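Local atomic coordinates of genome packaging NTPase B204 (Sulfolobus turreted icosahedral virus 2, PDB entry 4KFS), a protein that probably hydrolyses nucleoside triphosphates to power the packaging of the viral genome into the capsid. Residues Y186-Y191 / K199-I204; V10-S15 / F157-P162; L100-A105 / L133-Q138. All coordinates share one frame; numbering follows the deposited sequence.

All three interactions lie along the mixed beta sheet of what is probably a P-loop NTPase. Interaction 3 pairs two inner strands near the chain's centre. Interaction 2, its centre about 15 Å away, lies in the loops after strands 6-10 and 153-156. Interaction 1, about 12 Å between centres from interaction 2 and 18 Å from interaction 3, forms the hairpin at one sheet edge. Along the chain, interaction 3 nests within the loop closed by interaction 2; interaction 1 follows both. Interactions 1 and 2 share AMP: the hairpin side reaches its adenine and the loop its phosphate. G11 N probably hydrogen-bonds T137 O, which would join the phosphate loop to the probable Walker B and sensor strands.

Interaction 1 of 3, residues Y186-Y191 / K199-I204; sequences YHFLIY and KIHKPI. With AMP (adenosine monophosphate), chain C.
Y186 and P203 meet through their CB atoms, 3.7 Å apart, just beyond the paired strands, where the two segments still run side by side. Beyond CB, the Y186 ring runs under the nucleotide: CG lies 3.5 Å from AMP C2, CD1 and CE1 face AMP N3, which sits over the ring centre, CZ nears AMP O4', and OH ends 3.5 Å from AMP C1'. A flat aromatic residue thus gives the base a broad surface, while the backbone O of I204 accepts a hydrogen bond from AMP N6 (2.8 Å), which could help select adenine. A water accepts from I204 N and donates to Y186 O, bridging the segments beside the adenine. P203 CD sits over the face of the H187 ring, 3.4 Å from its centroid and 5° off the normal; bonded to nitrogen, its C-H groups are somewhat polarised and suit a pi face. On the strands, the F188 and H201 rings lie nearly parallel (12°) but slid apart. H201 CG, anti to N (chi1 -161°), carries the ring beside F188, with ND1 3.3 Å from F188 CZ. Paired backbone bonds at F188/H201 and I190/K199 mark an antiparallel beta hairpin, whose open end forms part of the adenine pocket.

Interaction 2 of 3, residues V10-S15 / F157-P162; sequences VGRKKS and FYTREP. With AMP (adenosine monophosphate), chain C.
The F157 ring has S15 OG over one face, 3.8 Å above its plane and offset toward the rim, and V10 O at its edge in the plane; it also meets the ring of F188. Farther out, the guanidinium of R12 meets E161 CB at its edge, near its plane, while T159 OG1 approaches obliquely. The segment V10-S15 fits the start of a P-loop (Walker A motif) between strand 6-10 and helix 17-31, and F157 packs against its flank. S15 O lies 3.2 Å from F157 CD1, at the end of this segment. Glycine suits position 11, where the absence of a side chain leaves room for the F157 ring and for S15 OG. F157 N donates to V10 O (3.0 Å, 166° at the hydrogen). R12 extends across T159 and E161 at about a right angle, its NH1 forming a salt bridge with E164 OE1; T159 OG1 also hydrogen-bonds E164 and accepts from the backbone N of E161, an ST turn. The backbone N atoms of K14 and S15 lie 3.1 and 3.0 Å from AMP O1P, as expected of a phosphate-binding loop. R12 to S15 form a type II turn, in which R12 O accepts from S15 N (3.0 Å) and S15 OG (2.8 Å); set between the backbone N and the carbonyl carbon (chi1 70°), the hydroxyl turns back to reach R12 O in the carbonyl plane, on a lone pair.

Interaction 3 of 3, residues L100-A105 / L133-Q138; sequences LIIDEA and LILSTQ
L100-I102 and L133-L135 are neighbouring parallel strands, paired in the buried middle of the sheet with their axes 4.8 Å apart and only 4° from parallel. Three backbone bonds zip them together: I134 N to L100 O, I102 N to I134 O, and S136 N to I102 O. The aliphatic residues suit a strand covered on both faces. On one face L100 and L133 lie side by side, their CD2 atoms 3.8 Å apart. L135, its CG anti to the carbonyl carbon (chi1 -57°), sends CD2 across to I102 CB at 3.9 Å. Its CB meets A105 CB at 3.8 Å. On the other face, I101 CG1 and I134 CD1 touch more loosely at 4.3 Å. Beyond I102 segment 100-105 turns off, and S136 follows it with both side chain and backbone. Its hydroxyl OG donates to D103 O (2.6 Å), approaching at a C=O...donor angle of 114° and tilted from the carbonyl plane, while S136 O accepts from A105 N (3.1 Å). A small hydroxyl residue suits this place, for it can fasten a buried carbonyl just past the strand end; a water bridges the same D103 O to Q138 OE1. A hydrophobic strand ending in D103 and E104 is consistent with a Walker B motif, and Q138, hydrogen-bonded to K17, is placed much as the polar sensor residue of ASCE NTPases, a likeness inferred from the strand order. Helix 106-109 covers I102 and L135 through F109; helix 17-31 covers I101 and I134 through I26 and F25; strands 35-40 and 6-10 flank the pair on its two outer sides.

Interaction 1 of 3, residues Y186-Y191 / K199-I204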
loop_
_atom_site.group_PDB
_atom_site.type_symbol
_atom_site.label_atom_id
_atom_site.label_comp_id
_atom_site.label_asym_id
_atom_site.label_seq_id
_atom_site.Cartn_x
_atom_site.Cartn_y
_atom_site.Cartn_z
ATOM N N TYR A 186 -18.291 2.262 3.585
ATOM C CA TYR A 186 -17.130 2.311 4.483
ATOM C C TYR A 186 -16.799 0.993 5.159
ATOM O O TYR A 186 -15.828 0.921 5.908
ATOM C CB TYR A 186 -17.234 3.419 5.540
ATOM C CG TYR A 186 -17.571 4.775 4.987
ATOM C CD1 TYR A 186 -16.988 5.232 3.815
ATOM C CD2 TYR A 186 -18.485 5.598 5.636
ATOM C CE1 TYR A 186 -17.301 6.484 3.307
ATOM C CE2 TYR A 186 -18.812 6.845 5.133
ATOM C CZ TYR A 186 -18.213 7.286 3.972
ATOM O OH TYR A 186 -18.535 8.519 3.463
ATOM N N HIS A 187 -17.588 -0.045 4.905
ATOM C CA HIS A 187 -17.206 -1.377 5.354
ATOM C C HIS A 187 -16.133 -1.919 4.399
ATOM O O HIS A 187 -16.090 -1.540 3.233
ATOM C CB HIS A 187 -18.405 -2.317 5.379
ATOM C CG HIS A 187 -19.493 -1.885 6.312
ATOM N ND1 HIS A 187 -20.155 -0.685 6.178
ATOM C CD2 HIS A 187 -20.043 -2.504 7.385
ATOM C CE1 HIS A 187 -21.076 -0.587 7.124
ATOM N NE2 HIS A 187 -21.027 -1.675 7.870
ATOM N N PHE A 188 -15.276 -2.808 4.891
ATOM C CA PHE A 188 -14.250 -3.379 4.029
ATOM C C PHE A 188 -13.916 -4.832 4.368
ATOM O O PHE A 188 -13.914 -5.250 5.525
ATOM C CB PHE A 188 -12.991 -2.489 3.999
ATOM C CG PHE A 188 -12.392 -2.219 5.359
ATOM C CD1 PHE A 188 -12.810 -1.135 6.114
ATOM C CD2 PHE A 188 -11.400 -3.046 5.875
ATOM C CE1 PHE A 188 -12.263 -0.885 7.366
ATOM C CE2 PHE A 188 -10.849 -2.803 7.120
ATOM C CZ PHE A 188 -11.279 -1.717 7.870
ATOM N N LEU A 189 -13.648 -5.608 3.330
ATOM C CA LEU A 189 -13.264 -6.995 3.513
ATOM C C LEU A 189 -11.756 -7.084 3.736
ATOM O O LEU A 189 -10.990 -6.435 3.022
ATOM C CB LEU A 189 -13.672 -7.777 2.271
ATOM C CG LEU A 189 -13.500 -9.287 2.216
ATOM C CD1 LEU A 189 -14.503 -9.827 1.206
ATOM C CD2 LEU A 189 -12.090 -9.677 1.810
ATOM N N ILE A 190 -11.322 -7.888 4.707
ATOM C CA ILE A 190 -9.890 -8.178 4.853
ATOM C C ILE A 190 -9.581 -9.629 4.482
ATOM O O ILE A 190 -10.083 -10.560 5.110
ATOM C CB ILE A 190 -9.372 -7.917 6.279
ATOM C CG1 ILE A 190 -9.673 -6.479 6.706
ATOM C CG2 ILE A 190 -7.861 -8.174 6.356
ATOM C CD1 ILE A 190 -9.224 -6.171 8.110
ATOM N N TYR A 191 -8.769 -9.824 3.449
ATOM C CA TYR A 191 -8.369 -11.180 3.091
ATOM C C TYR A 191 -6.941 -11.412 3.537
ATOM O O TYR A 191 -6.021 -10.647 3.193
ATOM C CB TYR A 191 -8.544 -11.459 1.596
ATOM C CG TYR A 191 -8.113 -12.872 1.196
ATOM C CD1 TYR A 191 -8.918 -13.968 1.472
ATOM C CD2 TYR A 191 -6.905 -13.097 0.552
ATOM C CE1 TYR A 191 -8.541 -15.254 1.126
ATOM C CE2 TYR A 191 -6.517 -14.379 0.196
ATOM C CZ TYR A 191 -7.341 -15.453 0.489
ATOM O OH TYR A 191 -6.966 -16.733 0.148
ATOM N N LYS A 199 -12.318 -11.528 6.749
ATOM C CA LYS A 199 -13.015 -10.844 7.829
ATOM C C LYS A 199 -13.754 -9.651 7.246
ATOM O O LYS A 199 -13.191 -8.896 6.462
ATOM C CB LYS A 199 -12.007 -10.403 8.891
ATOM C CG LYS A 199 -12.557 -9.559 10.024
ATOM C CD LYS A 199 -11.515 -9.477 11.144
ATOM C CE LYS A 199 -11.976 -8.626 12.317
ATOM N NZ LYS A 199 -11.205 -8.964 13.550
ATOM N N ILE A 200 -15.025 -9.488 7.592
ATOM C CA ILE A 200 -15.735 -8.305 7.142
ATOM C C ILE A 200 -15.651 -7.242 8.224
ATOM O O ILE A 200 -16.255 -7.380 9.287
ATOM C CB ILE A 200 -17.210 -8.593 6.800
ATOM C CG1 ILE A 200 -17.301 -9.619 5.665
ATOM C CG2 ILE A 200 -17.924 -7.299 6.429
ATOM C CD1 ILE A 200 -16.331 -9.367 4.505
ATOM N N HIS A 201 -14.908 -6.177 7.945
ATOM C CA HIS A 201 -14.655 -5.146 8.939
ATOM C C HIS A 201 -15.623 -3.957 8.852
ATOM O O HIS A 201 -15.984 -3.484 7.772
ATOM C CB HIS A 201 -13.206 -4.667 8.827
ATOM C CG HIS A 201 -12.701 -3.961 10.043
ATOM N ND1 HIS A 201 -13.132 -2.704 10.408
ATOM C CD2 HIS A 201 -11.773 -4.324 10.963
ATOM C CE1 HIS A 201 -12.500 -2.327 11.506
ATOM N NE2 HIS A 201 -11.670 -3.292 11.864
ATOM N N LYS A 202 -16.035 -3.474 10.011
ATOM C CA LYS A 202 -16.939 -2.343 10.070
ATOM C C LYS A 202 -16.157 -1.048 9.822
ATOM O O LYS A 202 -14.924 -1.041 9.914
ATOM C CB LYS A 202 -17.628 -2.315 11.432
ATOM C CG LYS A 202 -18.549 -3.504 11.643
ATOM C CD LYS A 202 -19.636 -3.574 10.566
ATOM C CE LYS A 202 -20.673 -4.631 10.903
ATOM N NZ LYS A 202 -20.665 -4.860 12.371
ATOM N N PRO A 203 -16.869 0.046 9.484
ATOM C CA PRO A 203 -16.171 1.313 9.248
ATOM C C PRO A 203 -15.334 1.682 10.461
ATOM O O PRO A 203 -15.790 1.485 11.587
ATOM C CB PRO A 203 -17.325 2.312 9.084
ATOM C CG PRO A 203 -18.437 1.494 8.517
ATOM C CD PRO A 203 -18.312 0.148 9.189
ATOM N N ILE A 204 -14.124 2.182 10.245
ATOM C CA ILE A 204 -13.315 2.650 11.366
ATOM C C ILE A 204 -13.935 3.886 12.025
ATOM O O ILE A 204 -14.674 4.638 11.389
ATOM C CB ILE A 204 -11.869 2.963 10.939
ATOM C CG1 ILE A 204 -11.846 3.967 9.794
ATOM C CG2 ILE A 204 -11.144 1.695 10.515
ATOM C CD1 ILE A 204 -10.459 4.486 9.520
HETATM P P AMP C . -11.673 8.311 0.781
HETATM O O1P AMP C . -11.911 7.078 -0.062
HETATM O O2P AMP C . -11.122 9.544 0.100
HETATM O O3P AMP C . -10.823 7.968 1.981
HETATM O "O5'" AMP C . -13.007 8.694 1.564
HETATM C "C5'" AMP C . -12.975 8.989 2.951
HETATM C "C4'" AMP C . -14.015 10.016 3.325
HETATM O "O4'" AMP C . -15.168 9.353 3.893
HETATM C "C3'" AMP C . -13.603 11.010 4.398
HETATM O "O3'" AMP C . -12.806 12.069 3.897
HETATM C "C2'" AMP C . -14.940 11.463 4.981
HETATM O "O2'" AMP C . -15.512 12.494 4.189
HETATM C "C1'" AMP C . -15.798 10.203 4.827
HETATM N N9 AMP C . -15.954 9.480 6.105
HETATM C C8 AMP C . -16.570 9.990 7.194
HETATM N N7 AMP C . -16.570 9.102 8.222
HETATM C C5 AMP C . -15.949 7.991 7.790
HETATM C C6 AMP C . -15.613 6.683 8.392
HETATM N N6 AMP C . -15.963 6.402 9.670
HETATM N N1 AMP C . -14.955 5.793 7.626
HETATM C C2 AMP C . -14.618 6.100 6.353
HETATM N N3 AMP C . -14.876 7.265 5.735
HETATM C C4 AMP C . -15.542 8.238 6.394
HETATM O O HOH W 1 -13.971 2.332 7.231
#

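Interaction 2 of 3, residues V10-S15 / F157-P162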
loop_
_atom_site.group_PDB
_atom_site.type_symbol
_atom_site.label_atom_id
_atom_site.label_comp_id
_atom_site.label_asym_id
_atom_site.label_seq_id
_atom_site.Cartn_x
_atom_site.Cartn_y
_atom_site.Cartn_z
ATOM N N VAL A 10 -7.772 -1.693 -1.914
ATOM C CA VAL A 10 -8.484 -1.501 -3.166
ATOM C C VAL A 10 -9.865 -0.900 -2.910
ATOM O O VAL A 10 -10.682 -1.475 -2.191
ATOM C CB VAL A 10 -8.645 -2.824 -3.934
ATOM C CG1 VAL A 10 -9.221 -2.562 -5.330
ATOM C CG2 VAL A 10 -7.309 -3.543 -4.042
ATOM N N GLY A 11 -10.109 0.267 -3.497
ATOM C CA GLY A 11 -11.409 0.905 -3.407
ATOM C C GLY A 11 -11.429 2.186 -4.209
ATOM O O GLY A 11 -10.392 2.808 -4.424
ATOM N N ARG A 12 -12.617 2.590 -4.641
ATOM C CA ARG A 12 -12.765 3.794 -5.450
ATOM C C ARG A 12 -12.602 5.086 -4.649
ATOM O O ARG A 12 -12.440 5.074 -3.424
ATOM C CB ARG A 12 -14.112 3.773 -6.174
ATOM C CG ARG A 12 -14.249 2.655 -7.216
ATOM C CD ARG A 12 -15.711 2.290 -7.415
ATOM N NE ARG A 12 -16.013 1.785 -8.757
ATOM C CZ ARG A 12 -15.808 0.530 -9.154
ATOM N NH1 ARG A 12 -15.275 -0.352 -8.315
ATOM N NH2 ARG A 12 -16.122 0.156 -10.389
ATOM N N LYS A 13 -12.636 6.207 -5.357
ATOM C CA LYS A 13 -12.554 7.506 -4.714
ATOM C C LYS A 13 -13.732 7.657 -3.762
ATOM O O LYS A 13 -14.867 7.328 -4.117
ATOM C CB LYS A 13 -12.550 8.618 -5.769
ATOM C CG LYS A 13 -11.757 9.840 -5.376
ATOM C CD LYS A 13 -11.375 10.655 -6.602
ATOM C CE LYS A 13 -10.258 11.633 -6.278
ATOM N NZ LYS A 13 -9.052 10.924 -5.756
ATOM N N LYS A 14 -13.435 8.113 -2.548
ATOM C CA LYS A 14 -14.421 8.318 -1.487
ATOM C C LYS A 14 -14.944 7.017 -0.865
ATOM O O LYS A 14 -15.839 7.054 -0.031
ATOM C CB LYS A 14 -15.571 9.230 -1.937
ATOM N N SER A 15 -14.355 5.883 -1.240
ATOM C CA SER A 15 -14.759 4.595 -0.678
ATOM C C SER A 15 -14.346 4.472 0.779
ATOM O O SER A 15 -14.980 3.751 1.540
ATOM C CB SER A 15 -14.144 3.437 -1.455
ATOM O OG SER A 15 -12.751 3.401 -1.208
ATOM N N PHE A 157 -12.932 -2.530 -0.583
ATOM C CA PHE A 157 -14.221 -1.888 -0.353
ATOM C C PHE A 157 -15.238 -2.376 -1.395
ATOM O O PHE A 157 -14.900 -3.164 -2.275
ATOM C CB PHE A 157 -14.043 -0.365 -0.387
ATOM C CG PHE A 157 -13.275 0.173 0.791
ATOM C CD1 PHE A 157 -13.939 0.699 1.888
ATOM C CD2 PHE A 157 -11.885 0.133 0.812
ATOM C CE1 PHE A 157 -13.239 1.179 2.984
ATOM C CE2 PHE A 157 -11.178 0.624 1.906
ATOM C CZ PHE A 157 -11.856 1.140 2.988
ATOM N N TYR A 158 -16.489 -1.940 -1.283
ATOM C CA TYR A 158 -17.552 -2.461 -2.147
ATOM C C TYR A 158 -17.209 -2.405 -3.651
ATOM O O TYR A 158 -16.595 -1.449 -4.124
ATOM C CB TYR A 158 -18.880 -1.728 -1.856
ATOM C CG TYR A 158 -19.876 -1.848 -2.976
ATOM C CD1 TYR A 158 -20.760 -2.913 -3.039
ATOM C CD2 TYR A 158 -19.917 -0.902 -3.989
ATOM C CE1 TYR A 158 -21.657 -3.029 -4.086
ATOM C CE2 TYR A 158 -20.798 -1.005 -5.026
ATOM C CZ TYR A 158 -21.670 -2.068 -5.077
ATOM O OH TYR A 158 -22.546 -2.157 -6.134
ATOM N N THR A 159 -17.551 -3.470 -4.380
ATOM C CA THR A 159 -17.636 -3.424 -5.834
ATOM C C THR A 159 -18.534 -4.521 -6.371
ATOM O O THR A 159 -18.611 -5.603 -5.791
ATOM C CB THR A 159 -16.267 -3.557 -6.541
ATOM O OG1 THR A 159 -16.465 -3.386 -7.948
ATOM C CG2 THR A 159 -15.655 -4.934 -6.294
ATOM N N ARG A 160 -19.214 -4.235 -7.477
ATOM C CA ARG A 160 -19.925 -5.270 -8.231
ATOM C C ARG A 160 -19.541 -5.280 -9.711
ATOM O O ARG A 160 -20.202 -5.923 -10.533
ATOM C CB ARG A 160 -21.444 -5.142 -8.054
ATOM C CG ARG A 160 -21.916 -5.618 -6.703
ATOM C CD ARG A 160 -23.416 -5.451 -6.499
ATOM N NE ARG A 160 -23.776 -5.813 -5.131
ATOM C CZ ARG A 160 -24.982 -6.226 -4.752
ATOM N NH1 ARG A 160 -25.964 -6.318 -5.643
ATOM N NH2 ARG A 160 -25.205 -6.532 -3.477
ATOM N N GLU A 161 -18.460 -4.590 -10.047
ATOM C CA GLU A 161 -17.995 -4.542 -11.419
ATOM C C GLU A 161 -17.474 -5.923 -11.787
ATOM O O GLU A 161 -16.638 -6.478 -11.083
ATOM C CB GLU A 161 -16.913 -3.481 -11.577
ATOM C CG GLU A 161 -16.751 -2.992 -12.996
ATOM C CD GLU A 161 -15.428 -3.384 -13.588
ATOM O OE1 GLU A 161 -14.816 -4.344 -13.065
ATOM O OE2 GLU A 161 -14.996 -2.727 -14.566
ATOM N N PRO A 162 -18.012 -6.505 -12.866
ATOM C CA PRO A 162 -17.762 -7.910 -13.215
ATOM C C PRO A 162 -16.302 -8.213 -13.547
ATOM O O PRO A 162 -15.810 -9.289 -13.201
ATOM C CB PRO A 162 -18.661 -8.137 -14.438
ATOM C CG PRO A 162 -19.017 -6.769 -14.932
ATOM C CD PRO A 162 -19.043 -5.897 -13.723
HETATM P P AMP C . -11.673 8.311 0.781
HETATM O O1P AMP C . -11.911 7.078 -0.062
HETATM O O2P AMP C . -11.122 9.544 0.100
HETATM O O3P AMP C . -10.823 7.968 1.981
HETATM O "O5'" AMP C . -13.007 8.694 1.564
HETATM C "C5'" AMP C . -12.975 8.989 2.951
HETATM C "C4'" AMP C . -14.015 10.016 3.325
HETATM O "O4'" AMP C . -15.168 9.353 3.893
HETATM C "C3'" AMP C . -13.603 11.010 4.398
HETATM O "O3'" AMP C . -12.806 12.069 3.897
HETATM C "C2'" AMP C . -14.940 11.463 4.981
HETATM O "O2'" AMP C . -15.512 12.494 4.189
HETATM C "C1'" AMP C . -15.798 10.203 4.827
HETATM N N9 AMP C . -15.954 9.480 6.105
HETATM C C8 AMP C . -16.570 9.990 7.194
HETATM N N7 AMP C . -16.570 9.102 8.222
HETATM C C5 AMP C . -15.949 7.991 7.790
HETATM C C6 AMP C . -15.613 6.683 8.392
HETATM N N6 AMP C . -15.963 6.402 9.670
HETATM N N1 AMP C . -14.955 5.793 7.626
HETATM C C2 AMP C . -14.618 6.100 6.353
HETATM N N3 AMP C . -14.876 7.265 5.735
HETATM C C4 AMP C . -15.542 8.238 6.394
HETATM O O HOH W 2 -15.126 1.117 -3.693
#

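Interaction 3 of 3, residues L100-A105 / L133-Q138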
loop_
_atom_site.group_PDB
_atom_site.type_symbol
_atom_site.label_atom_id
_atom_site.label_comp_id
_atom_site.label_asym_id
_atom_site.label_seq_id
_atom_site.Cartn_x
_atom_site.Cartn_y
_atom_site.Cartn_z
ATOM N N LEU A 100 6.633 1.444 3.863
ATOM C CA LEU A 100 6.570 2.299 2.688
ATOM C C LEU A 100 5.131 2.367 2.179
ATOM O O LEU A 100 4.574 1.362 1.703
ATOM C CB LEU A 100 7.498 1.775 1.602
ATOM C CG LEU A 100 7.465 2.504 0.260
ATOM C CD1 LEU A 100 7.781 3.997 0.408
ATOM C CD2 LEU A 100 8.450 1.832 -0.706
ATOM N N ILE A 101 4.537 3.553 2.292
ATOM C CA ILE A 101 3.146 3.784 1.911
ATOM C C ILE A 101 3.054 4.432 0.526
ATOM O O ILE A 101 3.565 5.530 0.300
ATOM C CB ILE A 101 2.431 4.683 2.954
ATOM C CG1 ILE A 101 2.569 4.079 4.357
ATOM C CG2 ILE A 101 0.974 4.926 2.559
ATOM C CD1 ILE A 101 1.856 4.871 5.452
ATOM N N ILE A 102 2.429 3.735 -0.411
ATOM C CA ILE A 102 2.323 4.228 -1.777
ATOM C C ILE A 102 0.857 4.396 -2.182
ATOM O O ILE A 102 0.163 3.402 -2.463
ATOM C CB ILE A 102 3.027 3.273 -2.738
ATOM C CG1 ILE A 102 4.443 2.986 -2.237
ATOM C CG2 ILE A 102 3.070 3.856 -4.137
ATOM C CD1 ILE A 102 5.310 2.248 -3.240
ATOM N N ASP A 103 0.381 5.644 -2.219
ATOM C CA ASP A 103 -1.053 5.884 -2.441
ATOM C C ASP A 103 -1.567 5.697 -3.884
ATOM O O ASP A 103 -2.738 5.386 -4.083
ATOM C CB ASP A 103 -1.536 7.217 -1.832
ATOM C CG ASP A 103 -0.831 8.429 -2.411
ATOM O OD1 ASP A 103 -0.252 8.323 -3.515
ATOM O OD2 ASP A 103 -0.868 9.504 -1.765
ATOM N N GLU A 104 -0.714 5.872 -4.885
ATOM C CA GLU A 104 -1.141 5.554 -6.250
ATOM C C GLU A 104 -0.231 4.470 -6.796
ATOM O O GLU A 104 0.664 4.729 -7.603
ATOM C CB GLU A 104 -1.159 6.806 -7.135
ATOM C CG GLU A 104 -1.977 7.951 -6.521
ATOM C CD GLU A 104 -2.302 9.066 -7.502
ATOM O OE1 GLU A 104 -2.132 8.862 -8.722
ATOM O OE2 GLU A 104 -2.738 10.148 -7.057
ATOM N N ALA A 105 -0.454 3.253 -6.316
ATOM C CA ALA A 105 0.465 2.146 -6.544
ATOM C C ALA A 105 0.607 1.773 -8.007
ATOM O O ALA A 105 1.608 1.181 -8.401
ATOM C CB ALA A 105 0.056 0.933 -5.727
ATOM N N LEU A 133 4.989 -2.766 3.073
ATOM C CA LEU A 133 4.357 -1.984 2.016
ATOM C C LEU A 133 2.867 -1.833 2.262
ATOM O O LEU A 133 2.179 -2.798 2.611
ATOM C CB LEU A 133 4.536 -2.645 0.654
ATOM C CG LEU A 133 5.860 -2.655 -0.095
ATOM C CD1 LEU A 133 5.696 -3.595 -1.281
ATOM C CD2 LEU A 133 6.241 -1.264 -0.590
ATOM N N ILE A 134 2.374 -0.615 2.079
ATOM C CA ILE A 134 0.949 -0.383 1.967
ATOM C C ILE A 134 0.706 0.237 0.592
ATOM O O ILE A 134 1.161 1.354 0.303
ATOM C CB ILE A 134 0.446 0.546 3.084
ATOM C CG1 ILE A 134 0.604 -0.133 4.448
ATOM C CG2 ILE A 134 -0.988 0.928 2.828
ATOM C CD1 ILE A 134 0.225 0.748 5.641
ATOM N N LEU A 135 0.030 -0.510 -0.269
ATOM C CA LEU A 135 -0.217 -0.084 -1.637
ATOM C C LEU A 135 -1.698 0.173 -1.808
ATOM O O LEU A 135 -2.513 -0.677 -1.450
ATOM C CB LEU A 135 0.198 -1.172 -2.620
ATOM C CG LEU A 135 1.620 -1.723 -2.627
ATOM C CD1 LEU A 135 1.780 -2.685 -3.793
ATOM C CD2 LEU A 135 2.650 -0.597 -2.697
ATOM N N SER A 136 -2.078 1.323 -2.351
ATOM C CA SER A 136 -3.510 1.532 -2.590
ATOM C C SER A 136 -3.782 1.773 -4.061
ATOM O O SER A 136 -2.928 2.298 -4.791
ATOM C CB SER A 136 -4.102 2.645 -1.712
ATOM O OG SER A 136 -3.765 3.935 -2.193
ATOM N N THR A 137 -4.954 1.341 -4.502
ATOM C CA THR A 137 -5.359 1.522 -5.883
ATOM C C THR A 137 -6.869 1.628 -5.986
ATOM O O THR A 137 -7.588 1.209 -5.088
ATOM C CB THR A 137 -4.837 0.388 -6.786
ATOM O OG1 THR A 137 -5.318 0.578 -8.122
ATOM C CG2 THR A 137 -5.290 -0.974 -6.278
ATOM N N GLN A 138 -7.329 2.188 -7.097
ATOM C CA GLN A 138 -8.748 2.410 -7.335
ATOM C C GLN A 138 -9.466 1.121 -7.731
ATOM O O GLN A 138 -10.484 0.788 -7.156
ATOM C CB GLN A 138 -8.934 3.466 -8.419
ATOM C CG GLN A 138 -8.301 4.808 -8.062
ATOM C CD GLN A 138 -8.915 5.388 -6.802
ATOM O OE1 GLN A 138 -8.220 5.723 -5.841
ATOM N NE2 GLN A 138 -10.237 5.496 -6.799
HETATM O O HOH W 3 -5.236 5.386 -5.237
#